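Local coordinates for protein carbon monoxide dehydrogenase (Thermococcus sp. AM4, PDB 6T7J) that probably catalyses the reversible oxidation of carbon monoxide to carbon dioxide at a nickel-iron-sulfur cluster, here nickel-free, passing the electrons to a ferredoxin, at residues E431-I434 and N435-D439; A485-E489 and G490-P494; K505-C508 and E509-I513; N512-P515 and C516-M519. All coordinates share one frame; numbering follows the deposited sequence.

Interaction 1 (E431-I434 and N435-D439); sequences EPLI and NALRD
R438 folds back over I434, one turn earlier on the alpha-helix 431-439, which runs up to the first strand of a parallel six-stranded sheet. R438 CB lies 3.5 Å from I434 O, the carbonyl that also accepts the R438 backbone N at 2.9 Å, and CG stays beside it. The chain then bends at chi3 (-67°), swinging the guanidinium back so that one of its faces rests on I434 CG2, with CZ 3.6 Å from this methyl and R438 NH1 closest at 3.4 Å. The contact is therefore apolar on that face, and the charge is not paired with E431, whose OE1 is 6.7 Å from R438 NH2.

On the neighbouring flank, N435 N bonds to E431 O with an N-H...O angle of 160°, while N435 CB lies 3.5 Å from the same oxygen. Cutting the asparagine back to an alanine removes the whole amide and would probably open a gap beside E431, although the backbone bond could remain.

A third pair faces helix 525-538, where L433 and L437 both touch L535. L437 CG sits over L433 O at 3.4 Å, and the leucine tips close the pair, L433 CD2 to L437 CD1, at 3.6 Å.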
loop_
_atom_site.group_PDB
_atom_site.type_symbol
_atom_site.label_atom_id
_atom_site.label_comp_id
_atom_site.label_asym_id
_atom_site.label_seq_id
_atom_site.Cartn_x
_atom_site.Cartn_y
_atom_site.Cartn_z
ATOM N N GLU A 431 4.318 35.149 23.500
ATOM C CA GLU A 431 3.574 35.649 24.652
ATOM C C GLU A 431 2.327 36.458 24.303
ATOM O O GLU A 431 1.305 36.270 24.984
ATOM C CB GLU A 431 4.510 36.468 25.552
ATOM C CG GLU A 431 3.922 36.792 26.915
ATOM C CD GLU A 431 4.839 37.660 27.756
ATOM O OE1 GLU A 431 5.886 37.150 28.210
ATOM O OE2 GLU A 431 4.512 38.849 27.961
ATOM N N PRO A 432 2.326 37.365 23.314
ATOM C CA PRO A 432 1.095 38.142 23.065
ATOM C C PRO A 432 -0.106 37.295 22.669
ATOM O O PRO A 432 -1.209 37.523 23.184
ATOM C CB PRO A 432 1.506 39.111 21.945
ATOM C CG PRO A 432 2.802 38.601 21.419
ATOM C CD PRO A 432 3.463 37.902 22.549
ATOM N N LEU A 433 0.066 36.319 21.772
ATOM C CA LEU A 433 -1.066 35.472 21.403
ATOM C C LEU A 433 -1.496 34.572 22.557
ATOM O O LEU A 433 -2.690 34.292 22.711
ATOM C CB LEU A 433 -0.729 34.628 20.175
ATOM C CG LEU A 433 -1.839 33.667 19.738
ATOM C CD1 LEU A 433 -2.188 33.849 18.269
ATOM C CD2 LEU A 433 -1.443 32.229 20.027
ATOM N N ILE A 434 -0.547 34.111 23.372
ATOM C CA ILE A 434 -0.905 33.329 24.551
ATOM C C ILE A 434 -1.737 34.168 25.513
ATOM O O ILE A 434 -2.724 33.691 26.088
ATOM C CB ILE A 434 0.365 32.776 25.222
ATOM C CG1 ILE A 434 0.933 31.622 24.398
ATOM C CG2 ILE A 434 0.074 32.339 26.649
ATOM C CD1 ILE A 434 1.880 30.738 25.163
ATOM N N ASN A 435 -1.364 35.438 25.689
ATOM C CA ASN A 435 -2.155 36.334 26.525
ATOM C C ASN A 435 -3.535 36.562 25.928
ATOM O O ASN A 435 -4.531 36.631 26.657
ATOM C CB ASN A 435 -1.427 37.666 26.709
ATOM C CG ASN A 435 -0.090 37.512 27.406
ATOM O OD1 ASN A 435 0.892 38.158 27.036
ATOM N ND2 ASN A 435 -0.043 36.653 28.420
ATOM N N ALA A 436 -3.614 36.691 24.601
ATOM C CA ALA A 436 -4.910 36.865 23.951
ATOM C C ALA A 436 -5.793 35.636 24.121
ATOM O O ALA A 436 -7.019 35.760 24.230
ATOM C CB ALA A 436 -4.718 37.175 22.469
ATOM N N LEU A 437 -5.194 34.445 24.132
ATOM C CA LEU A 437 -5.966 33.230 24.368
ATOM C C LEU A 437 -6.409 33.136 25.823
ATOM O O LEU A 437 -7.524 32.689 26.111
ATOM C CB LEU A 437 -5.149 31.998 23.978
ATOM C CG LEU A 437 -4.897 31.748 22.489
ATOM C CD1 LEU A 437 -3.803 30.711 22.305
ATOM C CD2 LEU A 437 -6.173 31.309 21.789
ATOM N N ARG A 438 -5.544 33.552 26.753
ATOM C CA ARG A 438 -5.884 33.477 28.172
ATOM C C ARG A 438 -6.962 34.488 28.543
ATOM O O ARG A 438 -7.826 34.202 29.380
ATOM C CB ARG A 438 -4.634 33.694 29.024
ATOM C CG ARG A 438 -3.936 32.413 29.436
ATOM C CD ARG A 438 -3.101 32.614 30.688
ATOM N NE ARG A 438 -1.971 33.504 30.441
ATOM C CZ ARG A 438 -0.754 33.089 30.106
ATOM N NH1 ARG A 438 -0.505 31.791 29.977
ATOM N NH2 ARG A 438 0.214 33.971 29.897
ATOM N N ASP A 439 -6.926 35.678 27.937
ATOM C CA ASP A 439 -7.926 36.699 28.232
ATOM C C ASP A 439 -9.302 36.307 27.720
ATOM O O ASP A 439 -10.315 36.646 28.342
ATOM C CB ASP A 439 -7.524 38.035 27.605
ATOM C CG ASP A 439 -6.336 38.668 28.289
ATOM O OD1 ASP A 439 -5.898 38.142 29.334
ATOM O OD2 ASP A 439 -5.842 39.698 27.779
#

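Interaction 2 (A485-E489 and G490-P494); sequences AAAME and GLMSP
M492 reaches back to A486 and A487 because its chi1 of -71° sets CG anti to the carbonyl carbon and the rest of the chain is extended (chi3 -179°), so that M492 SD lies 4.1 Å from A487 CB. L491 has the same first torsion, which turns its CG toward E489 CG, while its CB is set against A486 by the backbone. Both side chains return to the last turn of helix 480-489, which ends in a glycine C-cap carrying the six-to-one bond of a Schellman motif.

That bond runs from L491 N to A486 O at 3.0 Å, and G490 N shares the acceptor at 3.2 Å. The oxygen is thus gripped by two successive amides, so this carbonyl of the last turn stays satisfied. G490 N uses A486 O rather than A487 O, the acceptor of the classical companion bond. The chain can leave the helix this way because G490 takes a phi of 121°; a side-chain carbon on this residue would collide with E489 O.

The apolar half of the cap is small: A486 CB meets L491 CB at 4.1 Å. L491 continues against V463 and A466 of helix 460-471. M492 lies between the helix end and strand 411-415, touching A413 with its side chain and bonding to I414 through its backbone.

Beyond the cap a type I beta turn, G490 to S493, redirects the chain. Its backbone bond is weak, S493 N to G490 O at 3.3 Å, but S493 OG donates to the same oxygen at 2.7 Å. Last, M492 CE rests 3.8 Å from A486 CB.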
loop_
_atom_site.group_PDB
_atom_site.type_symbol
_atom_site.label_atom_id
_atom_site.label_comp_id
_atom_site.label_asym_id
_atom_site.label_seq_id
_atom_site.Cartn_x
_atom_site.Cartn_y
_atom_site.Cartn_z
ATOM N N ALA A 485 -9.450 28.622 -1.405
ATOM C CA ALA A 485 -10.832 29.091 -1.324
ATOM C C ALA A 485 -10.934 30.369 -0.500
ATOM O O ALA A 485 -11.606 31.331 -0.896
ATOM C CB ALA A 485 -11.718 27.997 -0.730
ATOM N N ALA A 486 -10.275 30.391 0.661
ATOM C CA ALA A 486 -10.300 31.572 1.515
ATOM C C ALA A 486 -9.663 32.765 0.817
ATOM O O ALA A 486 -10.133 33.901 0.959
ATOM C CB ALA A 486 -9.590 31.279 2.836
ATOM N N ALA A 487 -8.597 32.527 0.051
ATOM C CA ALA A 487 -7.945 33.612 -0.669
ATOM C C ALA A 487 -8.836 34.147 -1.782
ATOM O O ALA A 487 -8.908 35.362 -1.996
ATOM C CB ALA A 487 -6.605 33.134 -1.231
ATOM N N MET A 488 -9.527 33.258 -2.498
ATOM C CA MET A 488 -10.397 33.709 -3.578
ATOM C C MET A 488 -11.635 34.422 -3.047
ATOM O O MET A 488 -12.184 35.295 -3.730
ATOM C CB MET A 488 -10.803 32.528 -4.457
ATOM C CG MET A 488 -9.651 31.895 -5.212
ATOM S SD MET A 488 -10.185 30.506 -6.225
ATOM C CE MET A 488 -10.894 29.439 -4.972
ATOM N N GLU A 489 -12.092 34.067 -1.844
ATOM C CA GLU A 489 -13.275 34.721 -1.298
ATOM C C GLU A 489 -12.964 36.129 -0.802
ATOM O O GLU A 489 -13.772 37.048 -0.979
ATOM C CB GLU A 489 -13.870 33.885 -0.167
ATOM C CG GLU A 489 -15.060 34.543 0.505
ATOM C CD GLU A 489 -16.375 34.172 -0.154
ATOM O OE1 GLU A 489 -16.378 33.257 -1.005
ATOM O OE2 GLU A 489 -17.406 34.793 0.183
ATOM N N GLY A 490 -11.801 36.319 -0.185
ATOM C CA GLY A 490 -11.450 37.610 0.369
ATOM C C GLY A 490 -11.177 37.535 1.854
ATOM O O GLY A 490 -10.978 38.560 2.511
ATOM N N LEU A 491 -11.167 36.316 2.393
ATOM C CA LEU A 491 -10.912 36.104 3.811
ATOM C C LEU A 491 -9.447 36.282 4.182
ATOM O O LEU A 491 -9.115 36.206 5.371
ATOM C CB LEU A 491 -11.389 34.712 4.221
ATOM C CG LEU A 491 -12.891 34.468 4.071
ATOM C CD1 LEU A 491 -13.231 33.027 4.396
ATOM C CD2 LEU A 491 -13.677 35.423 4.958
ATOM N N MET A 492 -8.570 36.512 3.206
ATOM C CA MET A 492 -7.161 36.775 3.470
ATOM C C MET A 492 -6.731 38.144 2.963
ATOM O O MET A 492 -5.530 38.435 2.932
ATOM C CB MET A 492 -6.287 35.678 2.855
ATOM C CG MET A 492 -6.392 34.345 3.577
ATOM S SD MET A 492 -5.607 32.983 2.697
ATOM C CE MET A 492 -5.957 31.624 3.809
ATOM N N SER A 493 -7.677 38.986 2.560
ATOM C CA SER A 493 -7.382 40.349 2.157
ATOM C C SER A 493 -7.297 41.250 3.384
ATOM O O SER A 493 -7.810 40.908 4.453
ATOM C CB SER A 493 -8.454 40.853 1.193
ATOM O OG SER A 493 -9.739 40.805 1.786
ATOM N N PRO A 494 -6.636 42.407 3.264
ATOM C CA PRO A 494 -6.501 43.293 4.434
ATOM C C PRO A 494 -7.826 43.722 5.045
ATOM O O PRO A 494 -7.868 44.026 6.244
ATOM C CB PRO A 494 -5.724 44.491 3.872
ATOM C CG PRO A 494 -4.950 43.930 2.733
ATOM C CD PRO A 494 -5.836 42.883 2.120
#

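Interaction 3 (K505-C508 and E509-I513); sequences KKIC and EALNI
C508 and I513 form the closing contact of helix 502-511, a C-terminal cap with the six-to-one bond of a Schellman motif. I513 N donates to C508 O at 3.1 Å, lying in the carbonyl plane on a lone pair, with an N-H...O angle of 150°. The apolar partner of this bond is the approach of C508 CB to I513 CG1 at 4.3 Å. C508 CB also comes to 3.1 Å from I513 O, so the backbone after the cap lies close along the cysteine.

Two features place these groups. N512 has left the helix with a positive phi of 55°, which turns the chain back so that I513 N faces C508 O; a residue with a side chain fills the position that glycine often takes in such caps. I513 in turn carries CG1 in the crowded position between its backbone N and carbonyl carbon, chi1 58°, and this points I513 CG1 at C508, 4.0 Å from C508 CA, while CD1 runs on past it.

One residue earlier, an ordinary helical bond holds the frame. L511 N reaches I507 O at 2.9 Å, and L511 CG hangs over that oxygen at 3.4 Å. Outward from this layer, I507 touches I442 and L511 touches L426, while C508 and K505 pack on V497, so the helix end packs on several loops.

On the outer flank the K505 and E509 chains run alongside each other in one direction. Their charges do not meet, K505 NZ being 6.4 Å from E509 OE2. Instead the carboxylate oxygen E509 OE2 rests against the methylene K505 CG at 3.4 Å.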
loop_
_atom_site.group_PDB
_atom_site.type_symbol
_atom_site.label_atom_id
_atom_site.label_comp_id
_atom_site.label_asym_id
_atom_site.label_seq_id
_atom_site.Cartn_x
_atom_site.Cartn_y
_atom_site.Cartn_z
ATOM N N LYS A 505 -10.558 41.107 15.647
ATOM C CA LYS A 505 -10.375 42.354 14.908
ATOM C C LYS A 505 -9.292 43.215 15.551
ATOM O O LYS A 505 -8.372 43.696 14.874
ATOM C CB LYS A 505 -11.705 43.110 14.842
ATOM C CG LYS A 505 -11.682 44.411 14.064
ATOM C CD LYS A 505 -13.092 44.957 13.873
ATOM C CE LYS A 505 -14.055 43.870 13.411
ATOM N NZ LYS A 505 -15.448 44.378 13.254
ATOM N N LYS A 506 -9.380 43.402 16.870
ATOM C CA LYS A 506 -8.398 44.223 17.570
ATOM C C LYS A 506 -6.996 43.650 17.430
ATOM O O LYS A 506 -6.044 44.387 17.150
ATOM C CB LYS A 506 -8.778 44.357 19.046
ATOM C CG LYS A 506 -10.159 44.942 19.280
ATOM C CD LYS A 506 -10.471 45.077 20.758
ATOM C CE LYS A 506 -11.261 46.345 21.027
ATOM N NZ LYS A 506 -10.393 47.554 20.967
ATOM N N ILE A 507 -6.842 42.333 17.594
ATOM C CA ILE A 507 -5.490 41.781 17.570
ATOM C C ILE A 507 -4.927 41.733 16.149
ATOM O O ILE A 507 -3.720 41.931 15.947
ATOM C CB ILE A 507 -5.452 40.402 18.257
ATOM C CG1 ILE A 507 -4.027 40.099 18.722
ATOM C CG2 ILE A 507 -5.976 39.306 17.341
ATOM C CD1 ILE A 507 -3.884 38.771 19.412
ATOM N N CYS A 508 -5.773 41.502 15.140
ATOM C CA CYS A 508 -5.287 41.514 13.766
ATOM C C CYS A 508 -4.911 42.921 13.326
ATOM O O CYS A 508 -3.998 43.089 12.511
ATOM C CB CYS A 508 -6.335 40.920 12.825
ATOM S SG CYS A 508 -6.763 39.195 13.158
ATOM N N GLU A 509 -5.590 43.943 13.849
ATOM C CA GLU A 509 -5.139 45.300 13.569
ATOM C C GLU A 509 -3.911 45.668 14.396
ATOM O O GLU A 509 -3.114 46.513 13.973
ATOM C CB GLU A 509 -6.277 46.294 13.803
ATOM C CG GLU A 509 -7.131 46.522 12.560
ATOM C CD GLU A 509 -8.442 47.219 12.860
ATOM O OE1 GLU A 509 -8.406 48.358 13.374
ATOM O OE2 GLU A 509 -9.509 46.633 12.577
ATOM N N ALA A 510 -3.730 45.034 15.558
ATOM C CA ALA A 510 -2.542 45.277 16.366
ATOM C C ALA A 510 -1.298 44.616 15.789
ATOM O O ALA A 510 -0.184 45.069 16.073
ATOM C CB ALA A 510 -2.770 44.789 17.798
ATOM N N LEU A 511 -1.457 43.553 15.001
ATOM C CA LEU A 511 -0.324 42.879 14.381
ATOM C C LEU A 511 -0.314 42.994 12.862
ATOM O O LEU A 511 0.616 42.485 12.225
ATOM C CB LEU A 511 -0.300 41.403 14.793
ATOM C CG LEU A 511 -0.426 41.140 16.297
ATOM C CD1 LEU A 511 -0.311 39.657 16.593
ATOM C CD2 LEU A 511 0.620 41.927 17.076
ATOM N N ASN A 512 -1.312 43.654 12.271
ATOM C CA ASN A 512 -1.418 43.832 10.819
ATOM C C ASN A 512 -1.383 42.492 10.081
ATOM O O ASN A 512 -0.613 42.290 9.140
ATOM C CB ASN A 512 -0.334 44.777 10.293
ATOM C CG ASN A 512 -0.663 45.322 8.919
ATOM O OD1 ASN A 512 -1.826 45.352 8.515
ATOM N ND2 ASN A 512 0.360 45.747 8.188
ATOM N N ILE A 513 -2.235 41.573 10.521
ATOM C CA ILE A 513 -2.417 40.290 9.846
ATOM C C ILE A 513 -3.902 40.119 9.558
ATOM O O ILE A 513 -4.747 40.788 10.173
ATOM C CB ILE A 513 -1.873 39.115 10.694
ATOM C CG1 ILE A 513 -2.571 39.064 12.055
ATOM C CG2 ILE A 513 -0.363 39.224 10.863
ATOM C CD1 ILE A 513 -2.138 37.902 12.918
#

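Interaction 4 (N512-P515 and C516-M519); sequences NIPP and CLHM
P514 O lies 3.6 Å from L517 CD2, while C516 N, 3.4 Å from the same oxygen, is too poorly angled for a hydrogen bond. Indeed no hydrogen bond crosses between 512-515 and 516-519; beyond the peptide link, the contact is packing.

L517 supplies the apolar contact. Its chi1 of -60° sets CG anti to the carbonyl carbon, and from there the branch CD2 turns back toward the proline carbonyl. The same methyl touches P514 CD at 4.3 Å and I513 CB at 4.4 Å, so one leucine branch spans two preceding residues. The P514 ring also meets the strand backbone, with P514 CB 3.7 Å from C516 O.

P515 makes the bend. With psi near -5° it turns the next amide back beside its own nitrogen, C516 N lying 3.5 Å from P515 CB. C516 SG stays folded against the preceding peptide, 3.7 Å from P515 C.

Outside the pair, L517 takes its backbone bonds from strand 474-478, through V476 and G478, and I513 and P514 pack on F417. H518 is fixed through NE2 by N308 and through ND1 by G520. This is a proline-rich entry into strand 516-518, the outermost strand within the chain of a parallel beta-sheet of an alpha/beta domain, at the end of the beta-alpha-beta crossover from strand 474-478, presumably of the usual right-handed kind.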
loop_
_atom_site.group_PDB
_atom_site.type_symbol
_atom_site.label_atom_id
_atom_site.label_comp_id
_atom_site.label_asym_id
_atom_site.label_seq_id
_atom_site.Cartn_x
_atom_site.Cartn_y
_atom_site.Cartn_z
ATOM N N ASN A 512 -1.312 43.654 12.271
ATOM C CA ASN A 512 -1.418 43.832 10.819
ATOM C C ASN A 512 -1.383 42.492 10.081
ATOM O O ASN A 512 -0.613 42.290 9.140
ATOM C CB ASN A 512 -0.334 44.777 10.293
ATOM C CG ASN A 512 -0.663 45.322 8.919
ATOM O OD1 ASN A 512 -1.826 45.352 8.515
ATOM N ND2 ASN A 512 0.360 45.747 8.188
ATOM N N ILE A 513 -2.235 41.573 10.521
ATOM C CA ILE A 513 -2.417 40.290 9.846
ATOM C C ILE A 513 -3.902 40.119 9.558
ATOM O O ILE A 513 -4.747 40.788 10.173
ATOM C CB ILE A 513 -1.873 39.115 10.694
ATOM C CG1 ILE A 513 -2.571 39.064 12.055
ATOM C CG2 ILE A 513 -0.363 39.224 10.863
ATOM C CD1 ILE A 513 -2.138 37.902 12.918
ATOM N N PRO A 514 -4.255 39.260 8.607
ATOM C CA PRO A 514 -5.672 38.961 8.375
ATOM C C PRO A 514 -6.202 38.033 9.452
ATOM O O PRO A 514 -5.417 37.442 10.210
ATOM C CB PRO A 514 -5.674 38.280 6.996
ATOM C CG PRO A 514 -4.308 38.517 6.422
ATOM C CD PRO A 514 -3.394 38.638 7.590
ATOM N N PRO A 515 -7.526 37.882 9.568
ATOM C CA PRO A 515 -8.073 36.897 10.511
ATOM C C PRO A 515 -7.971 35.458 10.027
ATOM O O PRO A 515 -8.320 34.543 10.787
ATOM C CB PRO A 515 -9.540 37.328 10.649
ATOM C CG PRO A 515 -9.853 37.976 9.350
ATOM C CD PRO A 515 -8.588 38.652 8.894
ATOM N N CYS A 516 -7.515 35.232 8.795
ATOM C CA CYS A 516 -7.321 33.894 8.249
ATOM C C CYS A 516 -5.886 33.783 7.754
ATOM O O CYS A 516 -5.455 34.582 6.916
ATOM C CB CYS A 516 -8.311 33.608 7.117
ATOM S SG CYS A 516 -10.045 33.573 7.642
ATOM N N LEU A 517 -5.157 32.793 8.264
ATOM C CA LEU A 517 -3.722 32.657 8.031
ATOM C C LEU A 517 -3.460 31.501 7.069
ATOM O O LEU A 517 -3.689 30.330 7.403
ATOM C CB LEU A 517 -2.978 32.463 9.352
ATOM C CG LEU A 517 -3.138 33.597 10.372
ATOM C CD1 LEU A 517 -2.191 33.419 11.546
ATOM C CD2 LEU A 517 -2.929 34.957 9.717
ATOM N N HIS A 518 -2.972 31.842 5.878
ATOM C CA HIS A 518 -2.527 30.863 4.891
ATOM C C HIS A 518 -1.178 30.310 5.332
ATOM O O HIS A 518 -0.170 31.023 5.301
ATOM C CB HIS A 518 -2.426 31.519 3.516
ATOM C CG HIS A 518 -2.232 30.551 2.390
ATOM N ND1 HIS A 518 -1.824 29.248 2.584
ATOM C CD2 HIS A 518 -2.383 30.703 1.053
ATOM C CE1 HIS A 518 -1.731 28.640 1.415
ATOM N NE2 HIS A 518 -2.067 29.499 0.470
ATOM N N MET A 519 -1.147 29.040 5.734
ATOM C CA MET A 519 0.071 28.429 6.243
ATOM C C MET A 519 0.744 27.506 5.231
ATOM O O MET A 519 1.738 26.856 5.570
ATOM C CB MET A 519 -0.226 27.680 7.543
ATOM C CG MET A 519 -0.708 28.598 8.653
ATOM S SD MET A 519 -0.652 27.856 10.293
ATOM C CE MET A 519 1.106 27.916 10.638
#

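In the fold
Interactions 2, 3 and 4 follow the chain between two neighbouring parallel strands, 474-478 and 516-518. Interaction 2 ends the first helix of this connection, interaction 3 ends the second, and interaction 4 enters the strand, sharing N512 and I513 with interaction 3. The centre of interaction 4 is about 9 Å from the centres of both. L491 O meets C516 CB at 3.2 Å, and C508 SG meets P514 O at 3.7 Å. Interaction 1 packs on interaction 3, A436 CB to I507 CD1 at 3.5 Å. The M488 side chain and the broken iron-sulfur cluster are about 11 Å apart at their nearest atoms; the cluster pocket includes C481, on the helix of interaction 2, and C522, just beyond interaction 4.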